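Local coordinates for genome polyprotein (Rhinovirus C, PDB 6KU8) that contains the 3C cysteine protease, a chymotrypsin-like enzyme that probably cleaves the viral polyprotein and is bound here by the inhibitor rupintrivir, at residues V59-I64 with L77-Q82; I33-A38 with D88-I93; C136-Y141 with V171-A176. One frame throughout, in Å; residues are numbered along the deposited sequence.

Overall arrangement
Interactions 1 and 2 share one six-stranded antiparallel barrel and touch each other, with centres about 14 Å apart: strand 75-80 of interaction 1 pairs with strand 37-41 of interaction 2. Along the chain, 59-64 and 77-82 both fall between 33-38 and 88-93, so interaction 2 spans interaction 1 in sequence. Interaction 3 follows both and joins strands 138-141 and 172-176 of the second antiparallel sheet; its centre is about 24 Å from that of interaction 1 and 20 Å from that of interaction 2. Together they sample the two beta domains of a chymotrypsin-like protease, with 88-93 in the segment leading from one to the other.

Interaction 1 of 3, residues V59-I64 with L77-Q82; sequences VLKQCI and LLWLDQ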
loop_
_atom_site.group_PDB
_atom_site.type_symbol
_atom_site.label_atom_id
_atom_site.label_comp_id
_atom_site.label_asym_id
_atom_site.label_seq_id
_atom_site.Cartn_x
_atom_site.Cartn_y
_atom_site.Cartn_z
ATOM N N VAL A 59 -14.660 10.871 -0.041
ATOM C CA VAL A 59 -14.531 9.578 -0.713
ATOM C C VAL A 59 -15.825 9.302 -1.474
ATOM O O VAL A 59 -16.879 9.112 -0.868
ATOM C CB VAL A 59 -14.238 8.446 0.278
ATOM C CG1 VAL A 59 -14.274 7.080 -0.437
ATOM C CG2 VAL A 59 -12.882 8.657 0.943
ATOM N N LEU A 60 -15.740 9.250 -2.806
ATOM C CA LEU A 60 -16.929 8.975 -3.609
ATOM C C LEU A 60 -17.348 7.516 -3.488
ATOM O O LEU A 60 -18.543 7.208 -3.434
ATOM C CB LEU A 60 -16.672 9.334 -5.068
ATOM C CG LEU A 60 -16.372 10.803 -5.379
ATOM C CD1 LEU A 60 -15.910 10.942 -6.824
ATOM C CD2 LEU A 60 -17.580 11.691 -5.092
ATOM N N LYS A 61 -16.378 6.607 -3.436
ATOM C CA LYS A 61 -16.640 5.182 -3.320
ATOM C C LYS A 61 -15.427 4.526 -2.680
ATOM O O LYS A 61 -14.287 4.933 -2.927
ATOM C CB LYS A 61 -16.931 4.545 -4.684
ATOM C CG LYS A 61 -17.093 3.020 -4.658
ATOM C CD LYS A 61 -17.470 2.472 -6.042
ATOM C CE LYS A 61 -17.912 1.008 -5.972
ATOM N NZ LYS A 61 -18.660 0.585 -7.202
ATOM N N GLN A 62 -15.691 3.520 -1.842
ATOM C CA GLN A 62 -14.665 2.745 -1.151
ATOM C C GLN A 62 -14.884 1.273 -1.484
ATOM O O GLN A 62 -16.020 0.792 -1.425
ATOM C CB GLN A 62 -14.743 3.010 0.363
ATOM C CG GLN A 62 -13.861 2.128 1.246
ATOM C CD GLN A 62 -13.811 2.604 2.700
ATOM O OE1 GLN A 62 -14.288 3.692 3.029
ATOM N NE2 GLN A 62 -13.223 1.788 3.574
ATOM N N CYS A 63 -13.823 0.568 -1.891
ATOM C CA CYS A 63 -13.912 -0.863 -2.194
ATOM C C CYS A 63 -12.908 -1.621 -1.336
ATOM O O CYS A 63 -11.695 -1.487 -1.527
ATOM C CB CYS A 63 -13.658 -1.158 -3.674
ATOM S SG CYS A 63 -14.607 -0.155 -4.821
ATOM N N ILE A 64 -13.408 -2.434 -0.415
ATOM C CA ILE A 64 -12.555 -3.252 0.439
ATOM C C ILE A 64 -12.323 -4.561 -0.306
ATOM O O ILE A 64 -13.250 -5.346 -0.499
ATOM C CB ILE A 64 -13.196 -3.470 1.813
ATOM C CG1 ILE A 64 -13.397 -2.119 2.507
ATOM C CG2 ILE A 64 -12.365 -4.405 2.675
ATOM C CD1 ILE A 64 -14.260 -2.162 3.758
ATOM N N LEU A 77 -9.533 0.248 -1.904
ATOM C CA LEU A 77 -9.476 1.264 -2.948
ATOM C C LEU A 77 -10.338 2.445 -2.536
ATOM O O LEU A 77 -11.480 2.259 -2.102
ATOM C CB LEU A 77 -9.978 0.721 -4.295
ATOM C CG LEU A 77 -9.401 -0.553 -4.924
ATOM C CD1 LEU A 77 -9.867 -0.696 -6.362
ATOM C CD2 LEU A 77 -7.884 -0.562 -4.859
ATOM N N LEU A 78 -9.799 3.654 -2.657
ATOM C CA LEU A 78 -10.579 4.871 -2.467
ATOM C C LEU A 78 -10.712 5.577 -3.805
ATOM O O LEU A 78 -9.712 5.790 -4.500
ATOM C CB LEU A 78 -9.938 5.819 -1.457
ATOM C CG LEU A 78 -9.555 5.273 -0.085
ATOM C CD1 LEU A 78 -8.870 6.380 0.707
ATOM C CD2 LEU A 78 -10.783 4.724 0.632
ATOM N N TRP A 79 -11.939 5.920 -4.175
ATOM C CA TRP A 79 -12.180 6.794 -5.319
ATOM C C TRP A 79 -12.505 8.164 -4.738
ATOM O O TRP A 79 -13.517 8.331 -4.048
ATOM C CB TRP A 79 -13.305 6.272 -6.211
ATOM C CG TRP A 79 -13.065 4.889 -6.768
ATOM C CD1 TRP A 79 -13.294 3.700 -6.134
ATOM C CD2 TRP A 79 -12.586 4.557 -8.080
ATOM N NE1 TRP A 79 -12.970 2.652 -6.960
ATOM C CE2 TRP A 79 -12.537 3.152 -8.162
ATOM C CE3 TRP A 79 -12.195 5.312 -9.188
ATOM C CZ2 TRP A 79 -12.118 2.484 -9.313
ATOM C CZ3 TRP A 79 -11.769 4.648 -10.333
ATOM C CH2 TRP A 79 -11.735 3.246 -10.387
ATOM N N LEU A 80 -11.632 9.128 -4.999
ATOM C CA LEU A 80 -11.601 10.403 -4.300
ATOM C C LEU A 80 -12.245 11.513 -5.116
ATOM O O LEU A 80 -12.145 11.547 -6.343
ATOM C CB LEU A 80 -10.155 10.783 -3.978
ATOM C CG LEU A 80 -9.430 9.707 -3.171
ATOM C CD1 LEU A 80 -7.927 9.990 -3.117
ATOM C CD2 LEU A 80 -10.005 9.674 -1.777
ATOM N N ASP A 81 -12.889 12.442 -4.411
ATOM C CA ASP A 81 -13.544 13.583 -5.051
ATOM C C ASP A 81 -12.529 14.714 -5.199
ATOM O O ASP A 81 -12.484 15.663 -4.419
ATOM C CB ASP A 81 -14.766 14.016 -4.252
ATOM C CG ASP A 81 -15.612 15.038 -4.996
ATOM O OD1 ASP A 81 -15.480 15.139 -6.236
ATOM O OD2 ASP A 81 -16.403 15.736 -4.342
ATOM N N GLN A 82 -11.697 14.594 -6.230
ATOM C CA GLN A 82 -10.607 15.526 -6.491
ATOM C C GLN A 82 -10.511 15.741 -7.993
ATOM O O GLN A 82 -10.942 14.896 -8.785
ATOM C CB GLN A 82 -9.254 15.000 -5.964
ATOM C CG GLN A 82 -8.693 13.866 -6.829
ATOM C CD GLN A 82 -7.492 13.139 -6.230
ATOM O OE1 GLN A 82 -7.236 13.208 -5.024
ATOM N NE2 GLN A 82 -6.759 12.414 -7.083
#
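Leu-80 CD2 meets Val-59 CG2 at 4.1 Å, the two side chains meeting at a slant, on the same face of the antiparallel pair as Leu-78 and Gln-62. Val-59 CG1 lies anti to the backbone N (chi1 173°), which takes it toward Leu-78 CD2. That leucine methyl also packs against CG of Gln-62, the two side chains lying alongside each other. On the other face, Cys-63 CB rests against Leu-77 CB, and Cys-63 SG approaches the edge of the Trp-79 indole, 3.9 Å from NE1; its direction from the five-membered ring is 80° off the normal, a sulfur-aromatic contact at the edge. Lys-61 runs beside the indole and points the same way, its CB 4.0 Å from Trp-79 CD1.

Backbone bonds join the two strands. Cys-63 and Leu-77 exchange two, and Trp-79 N donates almost straight to Lys-61 O (2.8 Å, 172°). Beyond this the register slips by one: Leu-60 N reaches Trp-79 O at 2.7 Å, while Lys-61 N makes a weak, longer bond to the same oxygen. Two residues facing one define a classic beta bulge, located where the chain turns a corner at Leu-60. At the outer edge Leu-60 CD2 packs on Asp-81 CB at 3.7 Å, and the Asp-81 carboxylate has a long, weak ion pair with Arg-58. The backbone bonding therefore changes along this antiparallel strand pair of the barrel: Cys-63 and Leu-77 bond reciprocally, whereas at the bulge the one Trp-79 oxygen serves two successive N-H groups, the second weakly.

Interaction 2 of 3, residues I33-A38 with D88-I93; sequences IHDNCA and DIRRFI
His-34 and Arg-90 stack where the beta hairpin of strands 26-34 and 37-41, in the N-terminal barrel, meets the loop 88-93. The guanidinium lies flat on the imidazole, centres 3.6 Å apart and planes 6° apart, with Arg-90 NH1 over the ring centre. In His-34, chi1 of 73° places CG between the backbone N and the carbonyl carbon, within 3.5 Å of Arg-90 CZ.

Each stacked group is also held by hydrogen bonds near its own plane. His-34 ND1 donates to the anti lone pair of Asp-35 OD2 at 2.6 Å, in the ring plane. Arg-90 grips Asp-88 side-on: NE donates to OD1, and NH2 forms a 2.8 Å salt bridge with OD2, approaching from above the carboxylate plane. Asp-88 OD1 also accepts the backbone N of Arg-90, an Asx turn, from the opposite face of that plane to NE. The remaining guanidinium nitrogen, NH1, donates to Phe-182 O. Asp-35 OD2 lies well out of the guanidinium plane, but a water donates to it and weakly accepts from Arg-90 NH2. The nearby carboxylates would be expected to stabilise the arginine's positive charge.

The hairpin itself turns through a type II' turn from His-34 to Cys-37, with a classic bulge at Ile-33 and His-34. Ile-89 N donates to Ile-33 O at 3.0 Å. Ile-33 CD1 also touches Ile-89 CD1 and Ile-93 CD1, each at 4.1 Å.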
loop_
_atom_site.group_PDB
_atom_site.type_symbol
_atom_site.label_atom_id
_atom_site.label_comp_id
_atom_site.label_asym_id
_atom_site.label_seq_id
_atom_site.Cartn_x
_atom_site.Cartn_y
_atom_site.Cartn_z
ATOM N N ILE A 33 -3.016 5.314 -7.763
ATOM C CA ILE A 33 -2.823 4.293 -8.791
ATOM C C ILE A 33 -3.086 4.856 -10.185
ATOM O O ILE A 33 -2.295 4.656 -11.114
ATOM C CB ILE A 33 -3.713 3.057 -8.523
ATOM C CG1 ILE A 33 -3.501 2.482 -7.112
ATOM C CG2 ILE A 33 -3.488 1.988 -9.602
ATOM C CD1 ILE A 33 -2.213 1.763 -6.921
ATOM N N HIS A 34 -4.206 5.554 -10.352
ATOM C CA HIS A 34 -4.642 6.090 -11.640
ATOM C C HIS A 34 -5.890 6.911 -11.394
ATOM O O HIS A 34 -6.630 6.651 -10.437
ATOM C CB HIS A 34 -4.945 4.976 -12.654
ATOM C CG HIS A 34 -6.212 4.226 -12.356
ATOM N ND1 HIS A 34 -7.414 4.516 -12.967
ATOM C CD2 HIS A 34 -6.464 3.212 -11.492
ATOM C CE1 HIS A 34 -8.348 3.703 -12.507
ATOM N NE2 HIS A 34 -7.799 2.905 -11.605
ATOM N N ASP A 35 -6.115 7.899 -12.268
ATOM C CA ASP A 35 -7.296 8.760 -12.211
ATOM C C ASP A 35 -7.474 9.251 -10.772
ATOM O O ASP A 35 -6.540 9.836 -10.203
ATOM C CB ASP A 35 -8.457 7.995 -12.807
ATOM C CG ASP A 35 -8.231 7.673 -14.268
ATOM O OD1 ASP A 35 -8.396 8.600 -15.085
ATOM O OD2 ASP A 35 -7.861 6.519 -14.594
ATOM N N ASN A 36 -8.634 9.064 -10.154
ATOM C CA ASN A 36 -8.864 9.480 -8.776
ATOM C C ASN A 36 -8.875 8.295 -7.820
ATOM O O ASN A 36 -9.476 8.378 -6.749
ATOM C CB ASN A 36 -10.178 10.257 -8.684
ATOM C CG ASN A 36 -11.371 9.426 -9.122
ATOM O OD1 ASN A 36 -11.262 8.574 -10.004
ATOM N ND2 ASN A 36 -12.518 9.647 -8.482
ATOM N N CYS A 37 -8.236 7.184 -8.194
ATOM C CA CYS A 37 -8.293 5.947 -7.421
ATOM C C CYS A 37 -6.971 5.723 -6.693
ATOM O O CYS A 37 -5.915 5.649 -7.331
ATOM C CB CYS A 37 -8.601 4.753 -8.322
ATOM S SG CYS A 37 -8.638 3.175 -7.430
ATOM N N ALA A 38 -7.040 5.594 -5.369
ATOM C CA ALA A 38 -5.878 5.346 -4.527
ATOM C C ALA A 38 -6.071 4.066 -3.726
ATOM O O ALA A 38 -7.172 3.528 -3.602
ATOM C CB ALA A 38 -5.597 6.508 -3.561
ATOM N N ASP A 88 -0.734 7.307 -13.939
ATOM C CA ASP A 88 -1.196 5.930 -14.071
ATOM C C ASP A 88 -0.010 4.985 -13.959
ATOM O O ASP A 88 0.768 4.850 -14.901
ATOM C CB ASP A 88 -1.915 5.730 -15.402
ATOM C CG ASP A 88 -2.509 4.345 -15.531
ATOM O OD1 ASP A 88 -2.320 3.512 -14.614
ATOM O OD2 ASP A 88 -3.162 4.078 -16.560
ATOM N N ILE A 89 0.120 4.293 -12.828
ATOM C CA ILE A 89 1.261 3.403 -12.613
ATOM C C ILE A 89 0.893 1.935 -12.818
ATOM O O ILE A 89 1.688 1.046 -12.491
ATOM C CB ILE A 89 1.864 3.640 -11.223
ATOM C CG1 ILE A 89 0.759 3.468 -10.167
ATOM C CG2 ILE A 89 2.465 5.031 -11.179
ATOM C CD1 ILE A 89 1.227 3.079 -8.772
ATOM N N ARG A 90 -0.282 1.660 -13.390
ATOM C CA ARG A 90 -0.766 0.281 -13.482
ATOM C C ARG A 90 0.172 -0.615 -14.286
ATOM O O ARG A 90 0.243 -1.821 -14.031
ATOM C CB ARG A 90 -2.167 0.264 -14.093
ATOM C CG ARG A 90 -3.272 0.608 -13.096
ATOM C CD ARG A 90 -4.636 0.699 -13.784
ATOM N NE ARG A 90 -4.719 1.850 -14.687
ATOM C CZ ARG A 90 -5.850 2.277 -15.238
ATOM N NH1 ARG A 90 -6.991 1.649 -14.970
ATOM N NH2 ARG A 90 -5.847 3.326 -16.044
ATOM N N ARG A 91 0.905 -0.056 -15.250
ATOM C CA ARG A 91 1.769 -0.885 -16.088
ATOM C C ARG A 91 2.960 -1.462 -15.316
ATOM O O ARG A 91 3.615 -2.394 -15.808
ATOM C CB ARG A 91 2.247 -0.066 -17.297
ATOM C CG ARG A 91 3.695 0.368 -17.230
ATOM C CD ARG A 91 4.045 1.435 -18.287
ATOM N NE ARG A 91 3.881 2.788 -17.759
ATOM C CZ ARG A 91 4.031 3.899 -18.471
ATOM N NH1 ARG A 91 4.350 3.829 -19.757
ATOM N NH2 ARG A 91 3.853 5.084 -17.900
ATOM N N PHE A 92 3.261 -0.930 -14.129
ATOM C CA PHE A 92 4.336 -1.440 -13.280
ATOM C C PHE A 92 3.833 -2.393 -12.212
ATOM O O PHE A 92 4.645 -2.973 -11.481
ATOM C CB PHE A 92 5.084 -0.279 -12.606
ATOM C CG PHE A 92 5.464 0.827 -13.545
ATOM C CD1 PHE A 92 6.333 0.595 -14.596
ATOM C CD2 PHE A 92 4.959 2.107 -13.363
ATOM C CE1 PHE A 92 6.690 1.621 -15.457
ATOM C CE2 PHE A 92 5.309 3.134 -14.210
ATOM C CZ PHE A 92 6.176 2.898 -15.261
ATOM N N ILE A 93 2.517 -2.577 -12.099
ATOM C CA ILE A 93 1.916 -3.444 -11.117
ATOM C C ILE A 93 1.850 -4.856 -11.691
ATOM O O ILE A 93 1.303 -5.022 -12.804
ATOM C CB ILE A 93 0.522 -2.946 -10.701
ATOM C CG1 ILE A 93 0.638 -1.546 -10.077
ATOM C CG2 ILE A 93 -0.158 -3.911 -9.745
ATOM C CD1 ILE A 93 -0.673 -1.002 -9.508
HETATM O O HOH W 1 -7.486 5.952 -17.485
#

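Interaction 3 of 3, residues C136-Y141 with V171-A176; sequences CRLLKY and VGYGAA
Leu-139 and Gly-174 form a hydrogen-bonded antiparallel pair, as do Tyr-141 and Gly-172, in the C-terminal beta domain of this chymotrypsin-like fold. Strands 138-141 and 172-176 run at 148° to each other, their axes approaching to 4.4 Å. Each of these pairs exchanges two N-H...O bonds; Gly-174 N to Leu-139 O is nearly straight (2.7 Å, 174°). Ala-176 N extends the ladder to Arg-137 O, beside the corner in the chain at Arg-137.

Side chains divide between two faces. Leu-138 CD2 lies 3.3 Å from Gly-174 O, and CD1 of this leucine meets Tyr-173 CB at 4.0 Å. On the same face, the Lys-140 chain bends at chi2 (-120°), which puts CD 4.0 Å from Val-171 CB, while NZ is hydrogen-bonded to Asn-142 OD1. The side chain of Tyr-173 comes to about 5 Å from the bound rupintrivir, so this face lies near the inhibitor site.

The opposite face carries Leu-139, whose CG touches Ala-176 CB, and Tyr-141. The Tyr-141 ring folds back over the glycine backbone and packs tightly on it, its CE1 3.7 Å from Gly-172 CA. Its hydroxyl is hydrogen-bonded to His-164 ND1, tying the ring to neighbouring strand 159-167. Gly-172 O lies 3.5 Å above the plane of the Tyr-141 ring, over its centre.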
loop_
_atom_site.group_PDB
_atom_site.type_symbol
_atom_site.label_atom_id
_atom_site.label_comp_id
_atom_site.label_asym_id
_atom_site.label_seq_id
_atom_site.Cartn_x
_atom_site.Cartn_y
_atom_site.Cartn_z
ATOM N N CYS A 136 -5.230 -12.507 3.135
ATOM C CA CYS A 136 -4.723 -13.370 2.076
ATOM C C CYS A 136 -3.733 -12.633 1.173
ATOM O O CYS A 136 -3.534 -11.423 1.273
ATOM C CB CYS A 136 -5.889 -13.918 1.243
ATOM S SG CYS A 136 -6.739 -12.636 0.301
ATOM N N ARG A 137 -3.101 -13.397 0.278
ATOM C CA ARG A 137 -2.286 -12.839 -0.804
ATOM C C ARG A 137 -1.178 -11.924 -0.287
ATOM O O ARG A 137 -0.860 -10.902 -0.901
ATOM C CB ARG A 137 -3.160 -12.098 -1.812
ATOM C CG ARG A 137 -4.247 -12.983 -2.456
ATOM C CD ARG A 137 -5.091 -12.207 -3.454
ATOM N NE ARG A 137 -6.045 -13.074 -4.137
ATOM C CZ ARG A 137 -7.093 -12.650 -4.836
ATOM N NH1 ARG A 137 -7.330 -11.352 -4.970
ATOM N NH2 ARG A 137 -7.915 -13.537 -5.392
ATOM N N LEU A 138 -0.575 -12.293 0.839
ATOM C CA LEU A 138 0.523 -11.517 1.404
ATOM C C LEU A 138 1.850 -11.920 0.777
ATOM O O LEU A 138 2.067 -13.093 0.459
ATOM C CB LEU A 138 0.598 -11.712 2.917
ATOM C CG LEU A 138 -0.526 -11.024 3.687
ATOM C CD1 LEU A 138 -0.448 -11.462 5.142
ATOM C CD2 LEU A 138 -0.400 -9.506 3.539
ATOM N N LEU A 139 2.726 -10.930 0.593
ATOM C CA LEU A 139 4.134 -11.138 0.279
ATOM C C LEU A 139 4.937 -10.851 1.552
ATOM O O LEU A 139 4.596 -9.935 2.304
ATOM C CB LEU A 139 4.583 -10.222 -0.869
ATOM C CG LEU A 139 3.694 -10.162 -2.120
ATOM C CD1 LEU A 139 4.230 -9.166 -3.163
ATOM C CD2 LEU A 139 3.538 -11.557 -2.700
ATOM N N LYS A 140 5.973 -11.655 1.820
ATOM C CA LYS A 140 6.734 -11.513 3.059
ATOM C C LYS A 140 8.173 -11.114 2.762
ATOM O O LYS A 140 8.759 -11.550 1.766
ATOM C CB LYS A 140 6.716 -12.809 3.887
ATOM C CG LYS A 140 7.313 -12.645 5.309
ATOM C CD LYS A 140 8.517 -13.531 5.586
ATOM C CE LYS A 140 9.282 -13.905 4.350
ATOM N NZ LYS A 140 10.260 -15.010 4.602
ATOM N N TYR A 141 8.739 -10.262 3.630
ATOM C CA TYR A 141 10.132 -9.863 3.497
ATOM C C TYR A 141 10.805 -9.943 4.862
ATOM O O TYR A 141 10.195 -9.618 5.889
ATOM C CB TYR A 141 10.285 -8.442 2.882
ATOM C CG TYR A 141 9.042 -7.570 3.020
ATOM C CD1 TYR A 141 8.973 -6.551 3.959
ATOM C CD2 TYR A 141 7.939 -7.780 2.207
ATOM C CE1 TYR A 141 7.822 -5.765 4.088
ATOM C CE2 TYR A 141 6.793 -7.018 2.333
ATOM C CZ TYR A 141 6.740 -6.014 3.271
ATOM O OH TYR A 141 5.602 -5.253 3.381
ATOM N N VAL A 171 9.777 -9.722 10.615
ATOM C CA VAL A 171 9.478 -9.725 9.187
ATOM C C VAL A 171 8.357 -8.731 8.915
ATOM O O VAL A 171 7.671 -8.262 9.826
ATOM C CB VAL A 171 9.070 -11.114 8.676
ATOM C CG1 VAL A 171 10.189 -12.142 8.928
ATOM C CG2 VAL A 171 7.760 -11.531 9.332
ATOM N N GLY A 172 8.168 -8.426 7.635
ATOM C CA GLY A 172 7.080 -7.578 7.199
ATOM C C GLY A 172 6.203 -8.316 6.206
ATOM O O GLY A 172 6.673 -9.181 5.469
ATOM N N TYR A 173 4.915 -7.973 6.206
ATOM C CA TYR A 173 3.927 -8.539 5.297
ATOM C C TYR A 173 3.389 -7.407 4.434
ATOM O O TYR A 173 3.008 -6.354 4.954
ATOM C CB TYR A 173 2.763 -9.216 6.047
ATOM C CG TYR A 173 3.204 -10.176 7.132
ATOM C CD1 TYR A 173 3.511 -11.489 6.839
ATOM C CD2 TYR A 173 3.311 -9.756 8.448
ATOM C CE1 TYR A 173 3.914 -12.379 7.837
ATOM C CE2 TYR A 173 3.734 -10.620 9.454
ATOM C CZ TYR A 173 4.029 -11.929 9.141
ATOM O OH TYR A 173 4.424 -12.786 10.137
ATOM N N GLY A 174 3.384 -7.620 3.131
ATOM C CA GLY A 174 2.810 -6.670 2.189
ATOM C C GLY A 174 1.611 -7.296 1.488
ATOM O O GLY A 174 1.635 -8.481 1.156
ATOM N N ALA A 175 0.575 -6.492 1.278
ATOM C CA ALA A 175 -0.565 -6.935 0.483
ATOM C C ALA A 175 -0.190 -6.857 -0.996
ATOM O O ALA A 175 0.163 -5.784 -1.491
ATOM C CB ALA A 175 -1.795 -6.072 0.778
ATOM N N ALA A 176 -0.261 -7.983 -1.700
ATOM C CA ALA A 176 0.129 -7.987 -3.104
ATOM C C ALA A 176 -0.734 -7.016 -3.902
ATOM O O ALA A 176 -1.964 -6.992 -3.766
ATOM C CB ALA A 176 0.029 -9.393 -3.696
#